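Local coordinates for maternal effect protein oskar (Drosophila melanogaster, PDB 5A4A) that induces the germline by directing germ plasm formation and probably binds RNA through its SGNH hydrolase-like domain, at residues 93-104 / 137-148. Sequence-based numbering, arbitrary orientation.
With SO4 (sulfate ion), chain G.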
loop_
_atom_site.group_PDB
_atom_site.type_symbol
_atom_site.label_atom_id
_atom_site.label_comp_id
_atom_site.label_asym_id
_atom_site.label_seq_id
_atom_site.Cartn_x
_atom_site.Cartn_y
_atom_site.Cartn_z
ATOM N N GLY A 93 7.159 5.133 12.875
ATOM C CA GLY A 93 7.271 4.682 14.249
ATOM C C GLY A 93 5.972 4.760 15.031
ATOM O O GLY A 93 5.993 4.905 16.251
ATOM N N LYS A 94 4.838 4.672 14.344
ATOM C CA LYS A 94 3.560 4.624 15.049
ATOM C C LYS A 94 3.511 3.364 15.910
ATOM O O LYS A 94 4.034 2.319 15.517
ATOM C CB LYS A 94 2.368 4.676 14.082
ATOM C CG LYS A 94 2.180 6.030 13.388
ATOM C CD LYS A 94 0.725 6.235 12.962
ATOM C CE LYS A 94 0.581 7.372 11.956
ATOM N NZ LYS A 94 -0.846 7.594 11.569
ATOM N N PRO A 95 2.916 3.470 17.107
ATOM C CA PRO A 95 2.801 2.291 17.969
ATOM C C PRO A 95 1.992 1.207 17.270
ATOM O O PRO A 95 1.004 1.509 16.601
ATOM C CB PRO A 95 2.034 2.817 19.187
ATOM C CG PRO A 95 2.250 4.294 19.173
ATOM C CD PRO A 95 2.369 4.683 17.737
ATOM N N LEU A 96 2.415 -0.042 17.416
ATOM C CA LEU A 96 1.704 -1.169 16.807
ATOM C C LEU A 96 0.217 -1.222 17.182
ATOM O O LEU A 96 -0.631 -1.470 16.325
ATOM C CB LEU A 96 2.394 -2.492 17.152
ATOM C CG LEU A 96 1.737 -3.756 16.595
ATOM C CD1 LEU A 96 1.853 -3.809 15.077
ATOM C CD2 LEU A 96 2.348 -5.004 17.231
ATOM N N VAL A 97 -0.103 -0.983 18.455
ATOM C CA VAL A 97 -1.501 -0.987 18.887
ATOM C C VAL A 97 -2.333 0.025 18.103
ATOM O O VAL A 97 -3.472 -0.256 17.731
ATOM C CB VAL A 97 -1.661 -0.756 20.421
ATOM C CG1 VAL A 97 -1.113 0.602 20.835
ATOM C CG2 VAL A 97 -3.120 -0.886 20.832
ATOM N N GLN A 98 -1.744 1.186 17.827
ATOM C CA GLN A 98 -2.413 2.240 17.092
ATOM C C GLN A 98 -2.578 1.834 15.626
ATOM O O GLN A 98 -3.617 2.076 15.013
ATOM C CB GLN A 98 -1.573 3.508 17.199
ATOM C CG GLN A 98 -2.301 4.795 16.973
ATOM C CD GLN A 98 -1.357 5.974 17.119
ATOM O OE1 GLN A 98 -0.807 6.457 16.137
ATOM N NE2 GLN A 98 -1.139 6.418 18.356
ATOM N N ILE A 99 -1.541 1.214 15.073
ATOM C CA ILE A 99 -1.573 0.716 13.702
ATOM C C ILE A 99 -2.703 -0.304 13.517
ATOM O O ILE A 99 -3.459 -0.250 12.544
ATOM C CB ILE A 99 -0.209 0.088 13.322
ATOM C CG1 ILE A 99 0.871 1.175 13.279
ATOM C CG2 ILE A 99 -0.284 -0.638 11.993
ATOM C CD1 ILE A 99 2.278 0.654 13.003
ATOM N N GLU A 100 -2.813 -1.232 14.457
ATOM C CA GLU A 100 -3.855 -2.251 14.398
ATOM C C GLU A 100 -5.238 -1.628 14.587
ATOM O O GLU A 100 -6.188 -1.966 13.877
ATOM C CB GLU A 100 -3.571 -3.348 15.429
ATOM C CG GLU A 100 -2.347 -4.167 15.042
ATOM C CD GLU A 100 -1.890 -5.133 16.112
ATOM O OE1 GLU A 100 -2.398 -5.053 17.247
ATOM O OE2 GLU A 100 -1.012 -5.971 15.809
ATOM N N HIS A 101 -5.341 -0.710 15.540
ATOM C CA HIS A 101 -6.581 0.040 15.753
ATOM C C HIS A 101 -7.037 0.765 14.479
ATOM O O HIS A 101 -8.206 0.694 14.088
ATOM C CB HIS A 101 -6.388 1.040 16.893
ATOM C CG HIS A 101 -7.519 2.005 17.051
ATOM N ND1 HIS A 101 -8.718 1.659 17.639
ATOM C CD2 HIS A 101 -7.640 3.304 16.693
ATOM C CE1 HIS A 101 -9.524 2.704 17.641
ATOM N NE2 HIS A 101 -8.892 3.717 17.074
ATOM N N ASP A 102 -6.111 1.472 13.837
ATOM C CA ASP A 102 -6.419 2.208 12.610
ATOM C C ASP A 102 -6.821 1.270 11.475
ATOM O O ASP A 102 -7.763 1.545 10.730
ATOM C CB ASP A 102 -5.212 3.053 12.170
ATOM C CG ASP A 102 -4.900 4.184 13.132
ATOM O OD1 ASP A 102 -5.729 4.466 14.024
ATOM O OD2 ASP A 102 -3.821 4.806 12.990
ATOM N N PHE A 103 -6.106 0.156 11.346
ATOM C CA PHE A 103 -6.398 -0.805 10.293
ATOM C C PHE A 103 -7.797 -1.421 10.480
ATOM O O PHE A 103 -8.550 -1.583 9.519
ATOM C CB PHE A 103 -5.315 -1.888 10.228
ATOM C CG PHE A 103 -5.453 -2.801 9.041
ATOM C CD1 PHE A 103 -4.977 -2.412 7.804
ATOM C CD2 PHE A 103 -6.078 -4.037 9.163
ATOM C CE1 PHE A 103 -5.104 -3.232 6.704
ATOM C CE2 PHE A 103 -6.212 -4.869 8.063
ATOM C CZ PHE A 103 -5.729 -4.466 6.833
ATOM N N ARG A 104 -8.156 -1.735 11.721
ATOM C CA ARG A 104 -9.484 -2.277 12.003
ATOM C C ARG A 104 -10.560 -1.272 11.575
ATOM O O ARG A 104 -11.575 -1.642 10.986
ATOM C CB ARG A 104 -9.598 -2.638 13.489
ATOM C CG ARG A 104 -10.967 -3.057 13.954
ATOM C CD ARG A 104 -10.935 -3.389 15.444
ATOM N NE ARG A 104 -10.397 -4.722 15.707
ATOM C CZ ARG A 104 -9.178 -4.978 16.178
ATOM N NH1 ARG A 104 -8.332 -3.988 16.448
ATOM N NH2 ARG A 104 -8.806 -6.235 16.381
ATOM N N LYS A 137 7.693 -5.547 14.095
ATOM C CA LYS A 137 6.437 -4.847 13.862
ATOM C C LYS A 137 5.808 -5.321 12.570
ATOM O O LYS A 137 4.592 -5.503 12.501
ATOM C CB LYS A 137 6.648 -3.338 13.792
ATOM C CG LYS A 137 6.156 -2.612 15.005
ATOM C CD LYS A 137 6.212 -1.111 14.795
ATOM C CE LYS A 137 6.216 -0.398 16.125
ATOM N NZ LYS A 137 6.484 1.056 15.972
ATOM N N ILE A 138 6.641 -5.523 11.556
ATOM C CA ILE A 138 6.170 -6.008 10.263
ATOM C C ILE A 138 5.609 -7.419 10.439
ATOM O O ILE A 138 4.536 -7.742 9.929
ATOM C CB ILE A 138 7.303 -6.026 9.226
ATOM C CG1 ILE A 138 7.667 -4.595 8.819
ATOM C CG2 ILE A 138 6.911 -6.841 7.996
ATOM C CD1 ILE A 138 8.743 -4.544 7.779
ATOM N N TYR A 139 6.346 -8.250 11.170
ATOM C CA TYR A 139 5.904 -9.611 11.473
ATOM C C TYR A 139 4.545 -9.636 12.168
ATOM O O TYR A 139 3.656 -10.382 11.763
ATOM C CB TYR A 139 6.978 -10.321 12.310
ATOM C CG TYR A 139 6.490 -11.529 13.073
ATOM C CD1 TYR A 139 6.146 -12.700 12.413
ATOM C CD2 TYR A 139 6.401 -11.500 14.455
ATOM C CE1 TYR A 139 5.706 -13.809 13.119
ATOM C CE2 TYR A 139 5.970 -12.600 15.165
ATOM C CZ TYR A 139 5.625 -13.747 14.490
ATOM O OH TYR A 139 5.187 -14.838 15.193
ATOM N N ARG A 140 4.376 -8.823 13.210
ATOM C CA ARG A 140 3.121 -8.820 13.962
ATOM C C ARG A 140 1.967 -8.183 13.196
ATOM O O ARG A 140 0.840 -8.665 13.247
ATOM C CB ARG A 140 3.303 -8.141 15.320
ATOM C CG ARG A 140 4.251 -8.916 16.209
ATOM C CD ARG A 140 4.450 -8.285 17.579
ATOM N NE ARG A 140 5.401 -9.110 18.309
ATOM C CZ ARG A 140 5.078 -10.161 19.061
ATOM N NH1 ARG A 140 3.805 -10.502 19.267
ATOM N NH2 ARG A 140 6.042 -10.843 19.651
ATOM N N PHE A 141 2.242 -7.094 12.491
ATOM C CA PHE A 141 1.176 -6.454 11.729
ATOM C C PHE A 141 0.666 -7.372 10.621
ATOM O O PHE A 141 -0.549 -7.443 10.364
ATOM C CB PHE A 141 1.627 -5.110 11.161
ATOM C CG PHE A 141 0.553 -4.397 10.382
ATOM C CD1 PHE A 141 -0.653 -4.067 10.979
ATOM C CD2 PHE A 141 0.749 -4.070 9.048
ATOM C CE1 PHE A 141 -1.649 -3.418 10.261
ATOM C CE2 PHE A 141 -0.240 -3.417 8.321
ATOM C CZ PHE A 141 -1.437 -3.088 8.928
ATOM N N ASN A 142 1.587 -8.091 9.980
ATOM C CA ASN A 142 1.207 -9.018 8.925
ATOM C C ASN A 142 0.349 -10.143 9.475
ATOM O O ASN A 142 -0.615 -10.555 8.828
ATOM C CB ASN A 142 2.424 -9.588 8.190
ATOM C CG ASN A 142 3.000 -8.615 7.178
ATOM O OD1 ASN A 142 2.410 -7.582 6.905
ATOM N ND2 ASN A 142 4.145 -8.963 6.601
ATOM N N LYS A 143 0.684 -10.628 10.672
ATOM C CA LYS A 143 -0.153 -11.639 11.328
ATOM C C LYS A 143 -1.531 -11.063 11.650
ATOM O O LYS A 143 -2.549 -11.766 11.529
ATOM C CB LYS A 143 0.511 -12.171 12.604
ATOM C CG LYS A 143 1.580 -13.211 12.353
ATOM C CD LYS A 143 2.140 -13.773 13.660
ATOM C CE LYS A 143 1.151 -14.697 14.349
ATOM N NZ LYS A 143 1.701 -15.203 15.641
ATOM N N PHE A 144 -1.561 -9.791 12.054
ATOM C CA PHE A 144 -2.811 -9.099 12.360
ATOM C C PHE A 144 -3.683 -8.980 11.113
ATOM O O PHE A 144 -4.891 -9.210 11.186
ATOM C CB PHE A 144 -2.568 -7.714 12.981
ATOM C CG PHE A 144 -3.839 -6.968 13.341
ATOM C CD1 PHE A 144 -4.515 -7.243 14.521
ATOM C CD2 PHE A 144 -4.347 -5.991 12.501
ATOM C CE1 PHE A 144 -5.677 -6.567 14.851
ATOM C CE2 PHE A 144 -5.509 -5.309 12.822
ATOM C CZ PHE A 144 -6.173 -5.593 14.001
ATOM N N ILE A 145 -3.082 -8.634 9.973
ATOM C CA ILE A 145 -3.860 -8.567 8.730
ATOM C C ILE A 145 -4.549 -9.911 8.475
ATOM O O ILE A 145 -5.747 -9.975 8.170
ATOM C CB ILE A 145 -2.989 -8.190 7.512
ATOM C CG1 ILE A 145 -2.519 -6.733 7.618
ATOM C CG2 ILE A 145 -3.768 -8.400 6.200
ATOM C CD1 ILE A 145 -1.428 -6.359 6.632
ATOM N N ARG A 146 -3.788 -10.984 8.617
ATOM C CA ARG A 146 -4.291 -12.310 8.331
ATOM C C ARG A 146 -5.444 -12.699 9.263
ATOM O O ARG A 146 -6.410 -13.340 8.834
ATOM C CB ARG A 146 -3.164 -13.345 8.409
ATOM C CG ARG A 146 -3.632 -14.749 8.070
ATOM C CD ARG A 146 -2.536 -15.589 7.440
ATOM N NE ARG A 146 -1.741 -16.316 8.422
ATOM N N SER A 147 -5.355 -12.306 10.530
ATOM C CA SER A 147 -6.382 -12.684 11.500
ATOM C C SER A 147 -7.599 -11.749 11.459
ATOM O O SER A 147 -8.740 -12.198 11.530
ATOM C CB SER A 147 -5.791 -12.753 12.913
ATOM O OG SER A 147 -5.351 -11.478 13.342
ATOM N N GLU A 148 -7.354 -10.454 11.325
ATOM C CA GLU A 148 -8.427 -9.466 11.256
ATOM C C GLU A 148 -9.245 -9.610 9.972
ATOM O O GLU A 148 -10.463 -9.425 9.969
ATOM C CB GLU A 148 -7.843 -8.052 11.329
ATOM C CG GLU A 148 -8.877 -6.949 11.239
ATOM C CD GLU A 148 -9.726 -6.828 12.499
ATOM O OE1 GLU A 148 -9.371 -7.434 13.536
ATOM O OE2 GLU A 148 -10.747 -6.113 12.451
HETATM S S SO4 G . -10.012 7.429 15.239
HETATM O O1 SO4 G . -9.775 8.869 15.333
HETATM O O2 SO4 G . -11.213 7.203 14.435
HETATM O O3 SO4 G . -8.851 6.795 14.613
HETATM O O4 SO4 G . -10.204 6.853 16.568
HETATM O O HOH W 1 -12.902 -4.025 11.068
#
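The helices containing residues 96-104 and 137-148 run side by side in the same direction, their axes 10.7 Å apart at closest approach and inclined at 26°, with Leu96 abreast of Lys137 and Glu100 of Phe141. Where the first helix begins, the Lys137 chain, extended beyond CG, reaches back so that NZ donates to Lys94 O at 2.8 Å, meeting the carbonyl from above its plane. Leu96 then packs CD2 against Arg140 CB, while the Arg140 guanidinium turns away to a salt bridge with Asp136. Deeper in, Ile99 CG2 lies over one face of the Phe141 ring, 3.5 Å from Phe141 CE1, and the edge of that ring meets the face of Phe103 in a T-shaped pair with planes at 89°. In this SGNH hydrolase-like fold the two helices pack together on one side of a largely parallel sheet, and Phe103 and Ile145 both rest on Leu119 of strand 116-120. With CG anti to the backbone N (chi1 -179°), Phe144 reaches across to the first helix. Glu100 CG sits over the centre of its ring, 3.7 Å from the Phe144 centroid, and the Glu100 carboxylate stacks nearly parallel on the same face. The ring edge points at one face of the Arg104 guanidinium, whose NH2 forms a salt bridge with Glu148 OE1 at 3.1 Å. An alanine in place of Phe144 would probably open a gap beneath Glu100 and leave the Arg104 guanidinium, still held by Glu148, without the ring edge against it.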